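Local coordinates for acyl-CoA dehydrogenase (PDB 3OWA), which probably catalyses the FAD-dependent alpha,beta-dehydrogenation of acyl-CoA thioesters to the corresponding enoyl-CoA products, at residues G15-D20 / Y357-S362; I413-V418 / I496-S501. All blocks are in the same frame, centred on the assembly; numbering follows the deposited sequence.

Contact 1. Residues G15-D20 / Y357-S362; sequences GSFLVD and YAIECS
Gly15 and Ile359 bring the loop ahead of helix 35-52 against the first turn of helix 358-383, in the C-terminal helical domain of the acyl-CoA dehydrogenase fold, their CA atoms 6.3 Å apart. Gly15 gives its N-H to Glu360: the bond from N to OE1 measures 2.9 Å and is almost straight (174° at the hydrogen), entering on the syn side and somewhat out of the carboxylate plane. A bend in the Glu360 chain at chi2 (87°) sets its CD off the line of the earlier carbons, toward this bond. Water 1 also donates to Glu360 OE1, across 2.8 Å, and weakly accepts from Phe17 N, giving the loop a second, looser link to the same oxygen. The Phe17 ring turns its edge to the carboxylate, CD2 lying 3.6 Å from Glu360 OE1, with the two planes 66° apart. Ile359 adds apolar cover, CD1 resting 4.2 Å from Gly15 CA and CG2 4.4 Å from Phe17 CE2 at the ring edge. Tyr504, on helix 490-520, also meets the Phe17 ring, the planes inclined. One buried carboxylate oxygen thus receives two donors and an aromatic edge, an environment that would probably help to keep the Glu360 carboxylate ionised.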
loop_
_atom_site.group_PDB
_atom_site.type_symbol
_atom_site.label_atom_id
_atom_site.label_comp_id
_atom_site.label_asym_id
_atom_site.label_seq_id
_atom_site.Cartn_x
_atom_site.Cartn_y
_atom_site.Cartn_z
ATOM N N GLY A 15 -16.256 4.476 24.444
ATOM C CA GLY A 15 -17.195 3.887 23.500
ATOM C C GLY A 15 -18.545 4.591 23.412
ATOM O O GLY A 15 -19.381 4.222 22.597
ATOM N N SER A 16 -18.752 5.618 24.228
ATOM C CA SER A 16 -20.048 6.296 24.266
ATOM C C SER A 16 -20.307 7.157 23.030
ATOM O O SER A 16 -21.471 7.438 22.705
ATOM C CB SER A 16 -20.260 7.080 25.574
ATOM O OG SER A 16 -19.370 8.177 25.717
ATOM N N PHE A 17 -19.242 7.551 22.327
ATOM C CA PHE A 17 -19.401 8.286 21.069
ATOM C C PHE A 17 -20.356 7.565 20.100
ATOM O O PHE A 17 -20.958 8.192 19.245
ATOM C CB PHE A 17 -18.049 8.526 20.381
ATOM C CG PHE A 17 -17.376 7.265 19.882
ATOM C CD1 PHE A 17 -17.662 6.753 18.620
ATOM C CD2 PHE A 17 -16.449 6.589 20.682
ATOM C CE1 PHE A 17 -17.041 5.579 18.164
ATOM C CE2 PHE A 17 -15.818 5.426 20.226
ATOM C CZ PHE A 17 -16.126 4.921 18.967
ATOM N N LEU A 18 -20.481 6.255 20.234
ATOM C CA LEU A 18 -21.294 5.475 19.330
ATOM C C LEU A 18 -22.805 5.681 19.538
ATOM O O LEU A 18 -23.614 5.403 18.641
ATOM C CB LEU A 18 -20.955 3.992 19.480
ATOM C CG LEU A 18 -21.812 3.021 18.654
ATOM C CD1 LEU A 18 -21.785 3.371 17.167
ATOM C CD2 LEU A 18 -21.407 1.555 18.883
ATOM N N VAL A 19 -23.168 6.187 20.710
ATOM C CA VAL A 19 -24.546 6.133 21.207
ATOM C C VAL A 19 -25.038 7.486 21.751
ATOM O O VAL A 19 -26.240 7.699 21.918
ATOM C CB VAL A 19 -24.643 5.003 22.278
ATOM C CG1 VAL A 19 -25.677 5.284 23.303
ATOM C CG2 VAL A 19 -24.902 3.666 21.626
ATOM N N ASP A 20 -24.118 8.406 22.015
ATOM C CA ASP A 20 -24.470 9.691 22.613
ATOM C C ASP A 20 -24.042 10.814 21.700
ATOM O O ASP A 20 -23.108 10.665 20.906
ATOM C CB ASP A 20 -23.806 9.859 23.986
ATOM C CG ASP A 20 -24.388 8.920 25.045
ATOM O OD1 ASP A 20 -25.585 8.561 24.949
ATOM O OD2 ASP A 20 -23.653 8.546 25.989
ATOM N N TYR A 357 -10.593 3.809 27.697
ATOM C CA TYR A 357 -10.673 4.152 26.287
ATOM C C TYR A 357 -9.957 3.168 25.367
ATOM O O TYR A 357 -9.420 3.567 24.333
ATOM C CB TYR A 357 -10.185 5.575 26.084
ATOM C CG TYR A 357 -10.927 6.521 26.989
ATOM C CD1 TYR A 357 -10.301 7.098 28.079
ATOM C CD2 TYR A 357 -12.273 6.803 26.769
ATOM C CE1 TYR A 357 -10.986 7.942 28.931
ATOM C CE2 TYR A 357 -12.962 7.648 27.590
ATOM C CZ TYR A 357 -12.324 8.209 28.679
ATOM O OH TYR A 357 -13.021 9.055 29.506
ATOM N N ALA A 358 -9.973 1.883 25.728
ATOM C CA ALA A 358 -9.335 0.842 24.898
ATOM C C ALA A 358 -9.869 0.852 23.475
ATOM O O ALA A 358 -9.103 0.623 22.546
ATOM C CB ALA A 358 -9.463 -0.556 25.518
ATOM N N ILE A 359 -11.170 1.122 23.295
ATOM C CA ILE A 359 -11.752 1.152 21.954
ATOM C C ILE A 359 -11.134 2.249 21.093
ATOM O O ILE A 359 -10.648 1.987 20.002
ATOM C CB ILE A 359 -13.283 1.267 21.955
ATOM C CG1 ILE A 359 -13.902 -0.031 22.471
ATOM C CG2 ILE A 359 -13.785 1.573 20.546
ATOM C CD1 ILE A 359 -15.404 0.094 22.840
ATOM N N GLU A 360 -11.181 3.472 21.586
ATOM C CA GLU A 360 -10.572 4.612 20.933
ATOM C C GLU A 360 -9.070 4.378 20.628
ATOM O O GLU A 360 -8.591 4.764 19.567
ATOM C CB GLU A 360 -10.790 5.869 21.797
ATOM C CG GLU A 360 -12.279 6.279 21.913
ATOM C CD GLU A 360 -13.057 5.588 23.068
ATOM O OE1 GLU A 360 -14.142 6.103 23.399
ATOM O OE2 GLU A 360 -12.597 4.547 23.633
ATOM N N CYS A 361 -8.335 3.741 21.543
ATOM C CA CYS A 361 -6.895 3.447 21.318
ATOM C C CYS A 361 -6.678 2.529 20.123
ATOM O O CYS A 361 -5.785 2.774 19.286
ATOM C CB CYS A 361 -6.254 2.802 22.569
ATOM S SG CYS A 361 -6.104 3.947 23.988
ATOM N N SER A 362 -7.473 1.466 20.039
ATOM C CA SER A 362 -7.379 0.513 18.927
ATOM C C SER A 362 -7.768 1.176 17.613
ATOM O O SER A 362 -7.094 0.988 16.594
ATOM C CB SER A 362 -8.263 -0.711 19.182
ATOM O OG SER A 362 -7.532 -1.713 19.868
HETATM O O HOH W 1 -16.196 8.046 23.737
#

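Contact 2. Residues I413-V418 / I496-S501; sequences INRLIV and IADIVS. With FAD (flavin-adenine dinucleotide), chain E.
Asp498 OD1 receives the N-H of Arg415 NE in a salt-bridge hydrogen bond of 2.6 Å, with an angle of 159° at the hydrogen. The carboxylate uses its syn lone pair, while OD1 lies at the edge of the guanidinium, close to its plane. The two planes stand 85° apart, and OD1 is the oxygen that makes the bond. Arg415 is extended from CG to NE, which brings NE to Asp498; its NH1 has a second acid, Glu370 on helix 358-383, which probably helps fix the rotation of the group. Beside the salt bridge, helices 411-427 and 490-520 cross nearly at right angles (89°), their local axes approaching to 8.6 Å. The crossing joins the C-terminal helical domain typical of acyl-CoA dehydrogenases to helices nearer the C-terminus, consistent with the added C-terminal helical region of very-long-chain relatives. Ala497 sits at the crossing with its small side chain pointing at the other helix, and CB comes within 3.2 Å of Arg415 O. Val418 CB lies 4.1 Å from Ala497 CB, and Val418 CG1 reaches Val500 CG1 at 4.3 Å. Helix 411-427 also meets the FAD adenine, through Leu416, whose CD1 is 3.7 Å from N1A, and through Ile413, whose CD1 is 3.8 Å from C5A.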
loop_
_atom_site.group_PDB
_atom_site.type_symbol
_atom_site.label_atom_id
_atom_site.label_comp_id
_atom_site.label_asym_id
_atom_site.label_seq_id
_atom_site.Cartn_x
_atom_site.Cartn_y
_atom_site.Cartn_z
ATOM N N ILE A 413 -6.168 -7.962 14.350
ATOM C CA ILE A 413 -6.529 -8.274 15.720
ATOM C C ILE A 413 -7.204 -7.051 16.360
ATOM O O ILE A 413 -8.239 -7.175 17.033
ATOM C CB ILE A 413 -5.282 -8.746 16.539
ATOM C CG1 ILE A 413 -4.864 -10.168 16.121
ATOM C CG2 ILE A 413 -5.541 -8.620 18.051
ATOM C CD1 ILE A 413 -5.851 -11.269 16.504
ATOM N N ASN A 414 -6.606 -5.876 16.143
ATOM C CA ASN A 414 -7.184 -4.612 16.603
ATOM C C ASN A 414 -8.603 -4.375 16.102
ATOM O O ASN A 414 -9.416 -3.830 16.840
ATOM C CB ASN A 414 -6.320 -3.446 16.179
ATOM C CG ASN A 414 -5.214 -3.152 17.165
ATOM O OD1 ASN A 414 -4.076 -3.546 16.977
ATOM N ND2 ASN A 414 -5.554 -2.444 18.229
ATOM N N ARG A 415 -8.900 -4.782 14.868
ATOM C CA ARG A 415 -10.248 -4.696 14.329
ATOM C C ARG A 415 -11.188 -5.708 14.967
ATOM O O ARG A 415 -12.315 -5.363 15.317
ATOM C CB ARG A 415 -10.277 -4.888 12.802
ATOM C CG ARG A 415 -9.843 -3.627 12.024
ATOM C CD ARG A 415 -9.622 -3.967 10.533
ATOM N NE ARG A 415 -9.686 -2.754 9.712
ATOM C CZ ARG A 415 -8.681 -2.273 8.981
ATOM N NH1 ARG A 415 -8.854 -1.159 8.265
ATOM N NH2 ARG A 415 -7.520 -2.921 8.934
ATOM N N LEU A 416 -10.727 -6.945 15.118
ATOM C CA LEU A 416 -11.564 -8.010 15.647
ATOM C C LEU A 416 -12.017 -7.783 17.085
ATOM O O LEU A 416 -13.082 -8.229 17.471
ATOM C CB LEU A 416 -10.845 -9.352 15.574
ATOM C CG LEU A 416 -10.617 -9.910 14.188
ATOM C CD1 LEU A 416 -9.682 -11.097 14.336
ATOM C CD2 LEU A 416 -11.968 -10.354 13.598
ATOM N N ILE A 417 -11.230 -7.063 17.864
ATOM C CA ILE A 417 -11.586 -6.869 19.256
ATOM C C ILE A 417 -12.568 -5.724 19.484
ATOM O O ILE A 417 -13.230 -5.697 20.533
ATOM C CB ILE A 417 -10.346 -6.692 20.167
ATOM C CG1 ILE A 417 -9.571 -5.411 19.812
ATOM C CG2 ILE A 417 -9.464 -7.947 20.104
ATOM C CD1 ILE A 417 -8.225 -5.326 20.524
ATOM N N VAL A 418 -12.674 -4.800 18.532
ATOM C CA VAL A 418 -13.583 -3.677 18.687
ATOM C C VAL A 418 -15.086 -4.046 18.939
ATOM O O VAL A 418 -15.687 -3.583 19.934
ATOM C CB VAL A 418 -13.398 -2.598 17.563
ATOM C CG1 VAL A 418 -14.602 -1.629 17.524
ATOM C CG2 VAL A 418 -12.104 -1.817 17.785
ATOM N N ILE A 496 -17.881 -4.103 10.957
ATOM C CA ILE A 496 -18.419 -3.336 12.056
ATOM C C ILE A 496 -17.305 -2.456 12.614
ATOM O O ILE A 496 -17.505 -1.266 12.822
ATOM C CB ILE A 496 -19.010 -4.273 13.150
ATOM C CG1 ILE A 496 -20.278 -4.966 12.617
ATOM C CG2 ILE A 496 -19.302 -3.504 14.426
ATOM C CD1 ILE A 496 -20.663 -6.173 13.389
ATOM N N ALA A 497 -16.136 -3.050 12.823
ATOM C CA ALA A 497 -14.958 -2.309 13.287
ATOM C C ALA A 497 -14.592 -1.172 12.356
ATOM O O ALA A 497 -14.250 -0.089 12.828
ATOM C CB ALA A 497 -13.772 -3.248 13.490
ATOM N N ASP A 498 -14.686 -1.396 11.046
ATOM C CA ASP A 498 -14.394 -0.349 10.053
ATOM C C ASP A 498 -15.450 0.756 10.079
ATOM O O ASP A 498 -15.116 1.941 9.942
ATOM C CB ASP A 498 -14.280 -0.945 8.638
ATOM C CG ASP A 498 -13.083 -1.921 8.494
ATOM O OD1 ASP A 498 -12.149 -1.883 9.340
ATOM O OD2 ASP A 498 -13.057 -2.728 7.522
ATOM N N ILE A 499 -16.720 0.372 10.262
ATOM C CA ILE A 499 -17.748 1.368 10.455
ATOM C C ILE A 499 -17.463 2.258 11.677
ATOM O O ILE A 499 -17.545 3.491 11.600
ATOM C CB ILE A 499 -19.192 0.755 10.548
ATOM C CG1 ILE A 499 -19.588 0.181 9.198
ATOM C CG2 ILE A 499 -20.188 1.844 11.000
ATOM C CD1 ILE A 499 -20.855 -0.668 9.211
ATOM N N VAL A 500 -17.145 1.628 12.805
ATOM C CA VAL A 500 -16.938 2.376 14.034
ATOM C C VAL A 500 -15.703 3.276 13.857
ATOM O O VAL A 500 -15.692 4.442 14.308
ATOM C CB VAL A 500 -16.738 1.413 15.237
ATOM C CG1 VAL A 500 -16.367 2.193 16.518
ATOM C CG2 VAL A 500 -18.000 0.528 15.438
ATOM N N SER A 501 -14.677 2.751 13.189
ATOM C CA SER A 501 -13.455 3.518 13.013
ATOM C C SER A 501 -13.739 4.769 12.145
ATOM O O SER A 501 -13.372 5.887 12.504
ATOM C CB SER A 501 -12.381 2.675 12.358
ATOM O OG SER A 501 -11.241 3.493 12.183
HETATM P PA FAD E . 1.200 -13.698 13.779
HETATM O O1A FAD E . 1.800 -15.035 13.425
HETATM O O2A FAD E . 0.644 -13.570 15.151
HETATM O O5B FAD E . 0.110 -13.274 12.718
HETATM C C5B FAD E . 0.191 -13.591 11.350
HETATM C C4B FAD E . -1.078 -13.170 10.622
HETATM O O4B FAD E . -2.216 -13.886 11.127
HETATM C C3B FAD E . -1.349 -11.681 10.816
HETATM O O3B FAD E . -1.969 -11.108 9.665
HETATM C C2B FAD E . -2.379 -11.706 11.917
HETATM O O2B FAD E . -3.197 -10.576 11.908
HETATM C C1B FAD E . -3.168 -12.943 11.570
HETATM N N9A FAD E . -3.873 -13.458 12.748
HETATM C C8A FAD E . -3.328 -13.876 13.934
HETATM N N7A FAD E . -4.309 -14.280 14.761
HETATM C C5A FAD E . -5.480 -14.153 14.112
HETATM C C6A FAD E . -6.819 -14.437 14.480
HETATM N N6A FAD E . -7.114 -15.023 15.647
HETATM N N1A FAD E . -7.811 -14.176 13.568
HETATM C C2A FAD E . -7.513 -13.660 12.315
HETATM N N3A FAD E . -6.195 -13.414 11.940
HETATM C C4A FAD E . -5.202 -13.640 12.830
HETATM N N1 FAD E . 7.285 -7.583 20.531
HETATM C C2 FAD E . 7.627 -7.229 21.817
HETATM O O2 FAD E . 7.065 -7.740 22.761
HETATM N N3 FAD E . 8.607 -6.292 22.083
HETATM C C4 FAD E . 9.295 -5.694 21.078
HETATM O O4 FAD E . 10.153 -4.848 21.378
HETATM C C4X FAD E . 8.957 -6.034 19.763
HETATM N N5 FAD E . 9.665 -5.466 18.723
HETATM C C5X FAD E . 9.391 -5.836 17.414
HETATM C C6 FAD E . 10.130 -5.241 16.386
HETATM C C7 FAD E . 9.888 -5.624 15.071
HETATM C C7M FAD E . 10.697 -4.996 13.955
HETATM C C8 FAD E . 8.898 -6.600 14.820
HETATM C C8M FAD E . 8.544 -7.074 13.448
HETATM C C9 FAD E . 8.135 -7.147 15.846
HETATM C C9A FAD E . 8.373 -6.784 17.150
HETATM N N10 FAD E . 7.616 -7.325 18.177
HETATM C C10 FAD E . 7.945 -6.989 19.485
HETATM C "C1'" FAD E . 6.579 -8.408 17.913
HETATM C "C2'" FAD E . 5.377 -7.942 17.085
HETATM O "O2'" FAD E . 4.656 -6.837 17.581
HETATM C "C3'" FAD E . 4.565 -9.231 16.397
HETATM O "O3'" FAD E . 5.107 -9.262 15.123
HETATM C "C4'" FAD E . 3.248 -9.124 16.361
HETATM O "O4'" FAD E . 2.828 -8.952 17.714
HETATM C "C5'" FAD E . 2.408 -10.133 15.578
HETATM O "O5'" FAD E . 3.004 -11.395 15.735
HETATM P P FAD E . 3.530 -12.281 14.535
HETATM O O1P FAD E . 4.517 -11.418 13.782
HETATM O O2P FAD E . 4.100 -13.561 15.075
HETATM O O3P FAD E . 2.297 -12.518 13.553
#

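The two contacts lie side by side without sharing a helix: their centres are about 11 Å apart, and they touch directly where Phe17 CZ of contact 1 packs at 3.7 Å on Val500 CG1 of contact 2. Helix 358-383 of contact 1 also lies against helix 411-427 of contact 2, where Ile359 touches Thr421 and Phe422. Both helices contribute to FAD pockets. Helix 411-427 supplies Ile413 and Leu416 to the pocket around the adenine, whereas helix 358-383 carries Gln381 and Ile382 in its last turn, both lining an FAD pocket; the counterpart Gln381 of the second subunit hydrogen-bonds through its O to the FAD beside contact 2.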